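PDB 5XN8: glycerol Dehydrogenase from Unidentified, which probably catalyses the NAD-dependent oxidation of glycerol to dihydroxyacetone as a metal-dependent member of the iron-containing alcohol dehydrogenase family. Local coordinates for residues Asn50-His53 with Ser58-Ala61; His60-Asn65 with Ile77-Gln82. All blocks are in the same frame, centred on the assembly; numbering follows the deposited sequence.

Contact 1 of 2, residues Asn50-His53 with Ser58-Ala61; sequences NGLH and SLHA
The turn from helix 38-54 into strand 58-63, second half of a beta-alpha-beta unit in the parallel sheet, is where L52 and H53 meet L59. The strand sends L59 toward the last turn of the helix, where its CD1 touches both residues and its CD2 only L52. CD1 of L59 sits over the middle of one face of the H53 imidazole, 3.7 Å from the ring centroid and only 8° off the ring normal, a CH-pi contact in which all five ring atoms lie at much the same distance from the methyl. The same CD1 also presses on the L52 side, 3.4 Å from L52 CB, while L59 CD2 meets L52 CD1 at 3.4 Å. The two leucine side chains cross at about a right angle. H53 reaches the strand because its CG is turned beside the backbone N (chi1 -78°), which swings the ring back over L59 although its CB does not aim straight at the strand. L59 thus lies between the buried L52 and the exposed ring of H53. Beyond these three residues, L59 continues onto L49 of the same helix and onto F32 and V34 of neighbouring strand 31-36, while L52 leans on F21 and I57.

Contact 2 of 2, residues His60-Asn65 with Ile77-Gln82; sequences HAERFN and IAILKQ
I79, on helix 70-83, lies across E62 and the ring of H60, two residues of strand 58-63 whose side chains leave the same face of the sheet. The closer packing is between I79 and E62. The delta methyl CD1 of I79 rests on the aliphatic part of the glutamate, 3.8 Å from E62 CG and equally far from the carboxylate carbon, while the branch methyl CG2 comes to 3.6 Å from E62 OE1. A bend at chi2 (62°) brings the glutamate's carboxylate back alongside the strand toward H60. There OE1 accepts a hydrogen bond from H60 NE2, at 2.9 Å but bent, with an N-H...O angle of 139°. H60 NE2 comes to OE1 on its anti side, well out of the carboxylate plane, so the bond is serviceable rather than ideal. It still ties the two polar groups together under one methyl: CG2 of I79 is also 3.8 Å from H60 NE2. The negative carboxylate would be expected to favour a protonated histidine.

The looser side is the H60 end: within residues 77-82 the ring meets only CG2 of I79, and its stack is with H83, at the end of the same helix. None of the three touching residues is fully buried, and only 116 Å² is covered in all, so this is a shallow surface contact. Deeper in, L80 points away from the strand segment and packs on F33, which H60 and E62 also touch. A helix packed on the face of a parallel sheet is the layering of a Rossmann-like alpha/beta domain; here one isoleucine bridges to a polar pair on the strand that is outermost in this chain's sheet.

How the contacts relate
Along the chain, strand 31-36 leads into helix 38-54, and contact 1 closes the short turn by which that helix passes into strand 58-63. The same strand then runs into contact 2, whose longer loop returns through helix 70-83 and lays residues 77-82 back against residues 60-65. The two loops therefore follow one another and share H60 and A61, instead of crossing or enclosing each other. Their centres are 14 Å apart. L59 faces helix 38-54, whereas H60 and E62 face helix 70-83, so this outermost strand of the chain's parallel sheet is sandwiched between its preceding and following helices, with strand 31-36 beside it.

Contact 1 of 2, residues Asn50-His53 with Ser58-Ala61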
ATOM      1  N   ASN A  50      45.119 -34.116  10.170  1.00 42.54           N
ATOM      2  CA  ASN A  50      45.631 -33.622  11.465  1.00 43.21           C
ATOM      3  C   ASN A  50      44.512 -33.329  12.471  1.00 41.22           C
ATOM      4  O   ASN A  50      44.664 -33.594  13.665  1.00 40.67           O
ATOM      5  CB  ASN A  50      46.494 -32.364  11.290  1.00 43.47           C
ATOM      6  CG  ASN A  50      47.875 -32.662  10.713  1.00 45.87           C
ATOM      7  OD1 ASN A  50      48.369 -33.798  10.755  1.00 46.74           O
ATOM      8  ND2 ASN A  50      48.515 -31.626  10.178  1.00 45.19           N
ATOM      9  N   GLY A  51      43.403 -32.781  11.983  1.00 40.46           N
ATOM     10  CA  GLY A  51      42.242 -32.463  12.812  1.00 40.33           C
ATOM     11  C   GLY A  51      41.510 -33.696  13.307  1.00 41.06           C
ATOM     12  O   GLY A  51      41.106 -33.750  14.466  1.00 39.50           O
ATOM     13  N   LEU A  52      41.329 -34.679  12.425  1.00 41.52           N
ATOM     14  CA  LEU A  52      40.736 -35.969  12.800  1.00 42.55           C
ATOM     15  C   LEU A  52      41.617 -36.725  13.794  1.00 44.44           C
ATOM     16  O   LEU A  52      41.100 -37.343  14.727  1.00 45.45           O
ATOM     17  CB  LEU A  52      40.474 -36.835  11.565  1.00 42.37           C
ATOM     18  CG  LEU A  52      39.311 -36.400  10.667  1.00 41.11           C
ATOM     19  CD1 LEU A  52      39.447 -36.956   9.255  1.00 41.27           C
ATOM     20  CD2 LEU A  52      37.976 -36.810  11.270  1.00 41.46           C
ATOM     21  N   HIS A  53      42.934 -36.669  13.595  1.00 47.09           N
ATOM     22  CA  HIS A  53      43.901 -37.238  14.543  1.00 49.11           C
ATOM     23  C   HIS A  53      43.789 -36.589  15.929  1.00 49.38           C
ATOM     24  O   HIS A  53      43.854 -37.288  16.942  1.00 49.11           O
ATOM     25  CB  HIS A  53      45.346 -37.118  14.017  1.00 50.44           C
ATOM     26  CG  HIS A  53      45.711 -38.130  12.972  1.00 53.95           C
ATOM     27  ND1 HIS A  53      45.467 -39.481  13.113  1.00 55.78           N
ATOM     28  CD2 HIS A  53      46.346 -37.989  11.782  1.00 54.06           C
ATOM     29  CE1 HIS A  53      45.912 -40.122  12.045  1.00 57.28           C
ATOM     30  NE2 HIS A  53      46.450 -39.239  11.223  1.00 56.35           N
ATOM     31  N   SER A  58      41.566 -42.855  13.911  1.00 45.30           N
ATOM     32  CA  SER A  58      42.562 -43.505  13.050  1.00 45.59           C
ATOM     33  C   SER A  58      42.197 -43.275  11.584  1.00 44.61           C
ATOM     34  O   SER A  58      41.024 -43.327  11.230  1.00 44.80           O
ATOM     35  CB  SER A  58      42.626 -45.007  13.354  1.00 46.89           C
ATOM     36  OG  SER A  58      43.523 -45.676  12.485  1.00 47.50           O
ATOM     37  N   LEU A  59      43.197 -43.015  10.739  1.00 42.72           N
ATOM     38  CA  LEU A  59      42.961 -42.669   9.332  1.00 41.43           C
ATOM     39  C   LEU A  59      43.937 -43.341   8.383  1.00 39.62           C
ATOM     40  O   LEU A  59      45.093 -43.569   8.720  1.00 38.23           O
ATOM     41  CB  LEU A  59      43.107 -41.161   9.120  1.00 42.50           C
ATOM     42  CG  LEU A  59      42.196 -40.223   9.906  1.00 41.46           C
ATOM     43  CD1 LEU A  59      42.884 -38.912  10.270  1.00 42.44           C
ATOM     44  CD2 LEU A  59      40.892 -39.988   9.154  1.00 41.68           C
ATOM     45  N   HIS A  60      43.441 -43.641   7.187  1.00 38.15           N
ATOM     46  CA  HIS A  60      44.284 -43.931   6.039  1.00 38.39           C
ATOM     47  C   HIS A  60      43.798 -43.091   4.848  1.00 37.73           C
ATOM     48  O   HIS A  60      42.650 -43.221   4.417  1.00 35.18           O
ATOM     49  CB  HIS A  60      44.313 -45.425   5.733  1.00 38.82           C
ATOM     50  CG  HIS A  60      44.885 -45.742   4.389  1.00 38.96           C
ATOM     51  ND1 HIS A  60      46.206 -45.516   4.072  1.00 39.59           N
ATOM     52  CD2 HIS A  60      44.314 -46.232   3.268  1.00 38.76           C
ATOM     53  CE1 HIS A  60      46.426 -45.847   2.814  1.00 39.70           C
ATOM     54  NE2 HIS A  60      45.292 -46.286   2.302  1.00 39.74           N
ATOM     55  N   ALA A  61      44.679 -42.218   4.358  1.00 38.13           N
ATOM     56  CA  ALA A  61      44.413 -41.387   3.189  1.00 38.62           C
ATOM     57  C   ALA A  61      44.815 -42.141   1.938  1.00 40.40           C
ATOM     58  O   ALA A  61      45.850 -42.814   1.925  1.00 41.15           O
ATOM     59  CB  ALA A  61      45.191 -40.085   3.280  1.00 38.16           C
TER

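Contact 2 of 2, residues His60-Asn65 with Ile77-Gln82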
ATOM      1  N   HIS A  60      43.441 -43.641   7.187  1.00 38.15           N
ATOM      2  CA  HIS A  60      44.284 -43.931   6.039  1.00 38.39           C
ATOM      3  C   HIS A  60      43.798 -43.091   4.848  1.00 37.73           C
ATOM      4  O   HIS A  60      42.650 -43.221   4.417  1.00 35.18           O
ATOM      5  CB  HIS A  60      44.313 -45.425   5.733  1.00 38.82           C
ATOM      6  CG  HIS A  60      44.885 -45.742   4.389  1.00 38.96           C
ATOM      7  ND1 HIS A  60      46.206 -45.516   4.072  1.00 39.59           N
ATOM      8  CD2 HIS A  60      44.314 -46.232   3.268  1.00 38.76           C
ATOM      9  CE1 HIS A  60      46.426 -45.847   2.814  1.00 39.70           C
ATOM     10  NE2 HIS A  60      45.292 -46.286   2.302  1.00 39.74           N
ATOM     11  N   ALA A  61      44.679 -42.218   4.358  1.00 38.13           N
ATOM     12  CA  ALA A  61      44.413 -41.387   3.189  1.00 38.62           C
ATOM     13  C   ALA A  61      44.815 -42.141   1.938  1.00 40.40           C
ATOM     14  O   ALA A  61      45.850 -42.814   1.925  1.00 41.15           O
ATOM     15  CB  ALA A  61      45.191 -40.085   3.280  1.00 38.16           C
ATOM     16  N   GLU A  62      44.005 -42.031   0.886  1.00 41.53           N
ATOM     17  CA  GLU A  62      44.302 -42.687  -0.392  1.00 44.50           C
ATOM     18  C   GLU A  62      43.951 -41.783  -1.577  1.00 44.38           C
ATOM     19  O   GLU A  62      43.024 -40.980  -1.504  1.00 44.82           O
ATOM     20  CB  GLU A  62      43.556 -44.029  -0.474  1.00 45.84           C
ATOM     21  CG  GLU A  62      44.002 -44.965  -1.592  1.00 47.20           C
ATOM     22  CD  GLU A  62      45.450 -45.417  -1.473  1.00 48.93           C
ATOM     23  OE1 GLU A  62      45.780 -46.150  -0.515  1.00 50.15           O
ATOM     24  OE2 GLU A  62      46.255 -45.047  -2.351  1.00 51.76           O
ATOM     25  N   ARG A  63      44.707 -41.931  -2.657  1.00 44.48           N
ATOM     26  CA  ARG A  63      44.589 -41.083  -3.838  1.00 45.37           C
ATOM     27  C   ARG A  63      43.399 -41.502  -4.700  1.00 43.63           C
ATOM     28  O   ARG A  63      43.151 -42.690  -4.893  1.00 43.37           O
ATOM     29  CB  ARG A  63      45.887 -41.166  -4.665  1.00 48.37           C
ATOM     30  CG  ARG A  63      45.962 -40.182  -5.811  1.00 51.04           C
ATOM     31  CD  ARG A  63      47.277 -40.295  -6.583  1.00 53.68           C
ATOM     32  NE  ARG A  63      47.053 -40.371  -8.020  1.00 55.58           N
ATOM     33  CZ  ARG A  63      46.683 -41.470  -8.678  1.00 58.54           C
ATOM     34  NH1 ARG A  63      46.484 -42.629  -8.050  1.00 60.63           N
ATOM     35  NH2 ARG A  63      46.515 -41.410 -10.000  1.00 61.19           N
ATOM     36  N   PHE A  64      42.684 -40.506  -5.222  1.00 44.23           N
ATOM     37  CA  PHE A  64      41.530 -40.701  -6.112  1.00 43.79           C
ATOM     38  C   PHE A  64      41.957 -40.345  -7.544  1.00 43.83           C
ATOM     39  O   PHE A  64      42.568 -39.296  -7.764  1.00 42.79           O
ATOM     40  CB  PHE A  64      40.359 -39.830  -5.614  1.00 42.60           C
ATOM     41  CG  PHE A  64      39.217 -39.715  -6.582  1.00 42.98           C
ATOM     42  CD1 PHE A  64      38.499 -40.834  -6.973  1.00 43.64           C
ATOM     43  CD2 PHE A  64      38.847 -38.473  -7.094  1.00 44.57           C
ATOM     44  CE1 PHE A  64      37.444 -40.724  -7.864  1.00 44.65           C
ATOM     45  CE2 PHE A  64      37.788 -38.355  -7.984  1.00 44.20           C
ATOM     46  CZ  PHE A  64      37.088 -39.482  -8.372  1.00 44.41           C
ATOM     47  N   ASN A  65      41.645 -41.218  -8.506  1.00 45.61           N
ATOM     48  CA  ASN A  65      42.131 -41.070  -9.900  1.00 47.21           C
ATOM     49  C   ASN A  65      41.408 -40.019 -10.742  1.00 46.51           C
ATOM     50  O   ASN A  65      41.848 -39.720 -11.855  1.00 49.11           O
ATOM     51  CB  ASN A  65      42.097 -42.417 -10.641  1.00 48.83           C
ATOM     52  CG  ASN A  65      43.180 -43.366 -10.176  1.00 50.03           C
ATOM     53  OD1 ASN A  65      44.325 -42.963  -9.988  1.00 50.06           O
ATOM     54  ND2 ASN A  65      42.834 -44.636 -10.019  1.00 53.29           N
ATOM     55  N   ILE A  77      37.497 -49.597  -2.644  1.00 35.15           N
ATOM     56  CA  ILE A  77      36.892 -50.542  -1.697  1.00 35.92           C
ATOM     57  C   ILE A  77      37.891 -51.612  -1.266  1.00 37.38           C
ATOM     58  O   ILE A  77      38.021 -51.884  -0.072  1.00 37.36           O
ATOM     59  CB  ILE A  77      35.600 -51.186  -2.273  1.00 36.32           C
ATOM     60  CG1 ILE A  77      34.459 -50.159  -2.233  1.00 35.36           C
ATOM     61  CG2 ILE A  77      35.184 -52.423  -1.476  1.00 37.32           C
ATOM     62  CD1 ILE A  77      33.272 -50.501  -3.105  1.00 35.40           C
ATOM     63  N   ALA A  78      38.594 -52.203  -2.237  1.00 38.48           N
ATOM     64  CA  ALA A  78      39.609 -53.226  -1.966  1.00 38.78           C
ATOM     65  C   ALA A  78      40.688 -52.736  -1.002  1.00 39.07           C
ATOM     66  O   ALA A  78      41.107 -53.484  -0.125  1.00 41.25           O
ATOM     67  CB  ALA A  78      40.243 -53.712  -3.265  1.00 39.80           C
ATOM     68  N   ILE A  79      41.119 -51.485  -1.153  1.00 38.27           N
ATOM     69  CA  ILE A  79      42.109 -50.884  -0.243  1.00 37.82           C
ATOM     70  C   ILE A  79      41.472 -50.587   1.117  1.00 36.77           C
ATOM     71  O   ILE A  79      42.107 -50.770   2.153  1.00 36.62           O
ATOM     72  CB  ILE A  79      42.749 -49.583  -0.808  1.00 37.28           C
ATOM     73  CG1 ILE A  79      43.404 -49.823  -2.175  1.00 37.85           C
ATOM     74  CG2 ILE A  79      43.807 -49.056   0.159  1.00 37.13           C
ATOM     75  CD1 ILE A  79      43.788 -48.554  -2.920  1.00 37.49           C
ATOM     76  N   LEU A  80      40.225 -50.116   1.107  1.00 36.44           N
ATOM     77  CA  LEU A  80      39.478 -49.867   2.348  1.00 36.04           C
ATOM     78  C   LEU A  80      39.398 -51.131   3.205  1.00 36.82           C
ATOM     79  O   LEU A  80      39.695 -51.080   4.397  1.00 36.24           O
ATOM     80  CB  LEU A  80      38.077 -49.310   2.050  1.00 35.08           C
ATOM     81  CG  LEU A  80      37.097 -49.158   3.233  1.00 34.96           C
ATOM     82  CD1 LEU A  80      36.229 -47.919   3.083  1.00 33.89           C
ATOM     83  CD2 LEU A  80      36.209 -50.389   3.413  1.00 35.29           C
ATOM     84  N   LYS A  81      39.007 -52.248   2.580  1.00 37.85           N
ATOM     85  CA  LYS A  81      38.933 -53.564   3.248  1.00 38.79           C
ATOM     86  C   LYS A  81      40.253 -53.992   3.895  1.00 39.83           C
ATOM     87  O   LYS A  81      40.266 -54.529   5.001  1.00 40.62           O
ATOM     88  CB  LYS A  81      38.505 -54.663   2.257  1.00 39.31           C
ATOM     89  CG  LYS A  81      37.080 -54.590   1.747  1.00 39.37           C
ATOM     90  CD  LYS A  81      35.997 -54.728   2.799  1.00 39.41           C
ATOM     91  CE  LYS A  81      35.889 -56.124   3.396  1.00 40.45           C
ATOM     92  NZ  LYS A  81      34.635 -56.252   4.185  1.00 40.52           N
ATOM     93  N   GLN A  82      41.344 -53.755   3.191  1.00 40.42           N
ATOM     94  CA  GLN A  82      42.698 -54.110   3.651  1.00 41.00           C
ATOM     95  C   GLN A  82      43.075 -53.367   4.938  1.00 40.44           C
ATOM     96  O   GLN A  82      43.723 -53.947   5.803  1.00 41.83           O
ATOM     97  CB  GLN A  82      43.756 -53.811   2.538  1.00 41.35           C
ATOM     98  CG  GLN A  82      44.505 -54.956   1.790  1.00 42.64           C
ATOM     99  CD  GLN A  82      44.134 -55.106   0.329  1.00 43.23           C
ATOM    100  OE1 GLN A  82      42.961 -55.057   0.021  1.00 43.91           O
ATOM    101  NE2 GLN A  82      45.115 -55.312  -0.559  1.00 42.66           N
TER